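Local structure of hypothetical protein TTHA1606 (Thermus thermophilus, 2YYB) at residues G27-G32 against L93-L98. The protein is of unknown function but belongs to the GTP cyclohydrolase I type 2/NIF3 family and probably binds divalent metal cations. Residues are numbered along the deposited sequence; the frame is centred on the assembly and turned at random.
Sequences GLQVEG and LYAAHL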
# COMPACT_ATOMS: atom_id res chain seq x y z
N GLY A 27 6.77 -9.63 23.94
CA GLY A 27 7.42 -9.03 25.10
C GLY A 27 6.43 -8.82 26.23
O GLY A 27 5.40 -9.49 26.29
N LEU A 28 6.72 -7.89 27.13
CA LEU A 28 5.83 -7.61 28.24
C LEU A 28 4.61 -6.86 27.74
O LEU A 28 4.72 -5.71 27.32
CB LEU A 28 6.54 -6.77 29.32
CG LEU A 28 5.73 -6.44 30.58
CD1 LEU A 28 5.44 -7.68 31.40
CD2 LEU A 28 6.51 -5.45 31.40
N GLN A 29 3.44 -7.49 27.79
CA GLN A 29 2.22 -6.84 27.31
C GLN A 29 1.48 -6.10 28.41
O GLN A 29 0.86 -5.09 28.14
CB GLN A 29 1.28 -7.86 26.67
CG GLN A 29 1.90 -8.65 25.54
CD GLN A 29 0.85 -9.28 24.62
OE1 GLN A 29 -0.18 -9.78 25.08
NE2 GLN A 29 1.12 -9.26 23.31
N VAL A 30 1.53 -6.61 29.63
CA VAL A 30 0.87 -5.94 30.75
C VAL A 30 1.79 -6.00 31.96
O VAL A 30 2.26 -7.07 32.35
CB VAL A 30 -0.50 -6.59 31.11
CG1 VAL A 30 -1.13 -5.84 32.28
CG2 VAL A 30 -1.43 -6.56 29.91
N GLU A 31 2.04 -4.84 32.54
CA GLU A 31 2.92 -4.73 33.69
C GLU A 31 2.22 -5.11 35.00
O GLU A 31 1.02 -4.88 35.15
CB GLU A 31 3.47 -3.30 33.74
CG GLU A 31 4.40 -2.98 34.91
CD GLU A 31 4.73 -1.50 34.97
OE1 GLU A 31 5.45 -1.01 34.08
OE2 GLU A 31 4.25 -0.81 35.90
N GLY A 32 2.98 -5.73 35.91
CA GLY A 32 2.49 -6.16 37.21
C GLY A 32 3.54 -5.88 38.28
O GLY A 32 4.31 -4.93 38.15
N LEU A 93 2.16 -9.84 32.39
CA LEU A 93 1.79 -10.64 31.22
C LEU A 93 2.87 -10.47 30.18
O LEU A 93 3.08 -9.35 29.70
CB LEU A 93 0.46 -10.18 30.61
CG LEU A 93 -0.02 -11.14 29.51
CD1 LEU A 93 -0.28 -12.51 30.12
CD2 LEU A 93 -1.26 -10.62 28.84
N TYR A 94 3.54 -11.58 29.87
CA TYR A 94 4.62 -11.60 28.87
C TYR A 94 4.18 -12.53 27.72
O TYR A 94 3.91 -13.73 27.92
CB TYR A 94 5.91 -12.12 29.50
CG TYR A 94 7.11 -12.04 28.58
CD1 TYR A 94 7.89 -10.90 28.55
CD2 TYR A 94 7.43 -13.08 27.72
CE1 TYR A 94 8.99 -10.79 27.67
CE2 TYR A 94 8.51 -12.99 26.85
CZ TYR A 94 9.29 -11.84 26.83
OH TYR A 94 10.40 -11.75 26.00
N ALA A 95 4.11 -11.98 26.51
CA ALA A 95 3.68 -12.78 25.37
C ALA A 95 4.83 -13.07 24.40
O ALA A 95 5.65 -12.19 24.11
CB ALA A 95 2.51 -12.06 24.65
N ALA A 96 4.89 -14.31 23.92
CA ALA A 96 5.93 -14.74 22.97
C ALA A 96 5.27 -15.58 21.88
O ALA A 96 4.94 -16.75 22.10
CB ALA A 96 7.01 -15.55 23.70
N HIS A 97 5.10 -14.98 20.70
CA HIS A 97 4.45 -15.65 19.57
C HIS A 97 5.40 -16.42 18.64
O HIS A 97 5.82 -17.54 18.94
CB HIS A 97 3.67 -14.63 18.76
CG HIS A 97 2.74 -15.23 17.76
ND1 HIS A 97 2.16 -14.50 16.75
CD2 HIS A 97 2.24 -16.49 17.65
CE1 HIS A 97 1.34 -15.28 16.06
NE2 HIS A 97 1.38 -16.50 16.58
N LEU A 98 5.73 -15.81 17.50
CA LEU A 98 6.61 -16.46 16.54
C LEU A 98 7.96 -16.87 17.14
O LEU A 98 8.43 -17.98 16.92
CB LEU A 98 6.85 -15.56 15.31
CG LEU A 98 5.66 -15.26 14.39
CD1 LEU A 98 6.16 -14.41 13.22
CD2 LEU A 98 5.02 -16.54 13.88
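Gly27 and Ala95 form an antiparallel hydrogen-bonded pair: Gly27 N gives a nearly straight bond to Ala95 O (2.8 Å), and Ala95 N returns one to Gly27 O. At the other end Leu93 N bonds to Val30 O at 2.8 Å. The register shifts by one before Val30 in a classic beta bulge, where Gln29 and Val30 both face Leu93; Leu93 O accepts two hydrogen bonds, from Gln29 N (2.7 Å) and Val30 N (3.1 Å). Packing is tight here: the flat amide end of Gln29 rests on Ala95 CB, its OE1 accepting from Leu67 N and its NE2 donating to Leu25 O, which pins the amide's rotation. Beside it, Val30 CB meets Leu93 CB (3.7 Å), and both side chains touch Leu86 of helix 77-88. Ala95 lies about 7 Å, side chain to side chain, from the predicted metal ligand His65. On the other face, Tyr94 CG stands anti to its backbone N (chi1 -174°) and the Gly27 backbone packs against the ring, CE1 3.5 Å from Gly27 CA, with Gly27 O over one face toward the rim; the hydroxyl bonds to Asp11 of helix 3-13. An alanine in place of Tyr94 would probably open a gap beside Gly27 and leave Asp11 without this partner. The contact ends after Val30, where partly exposed Glu31 turns away to Gly77 N of a second subunit. Within this chain, the pairing is a classic bulge in the antiparallel edge strand of an otherwise parallel five-stranded sheet, near the predicted metal site of this NIF3-family protein.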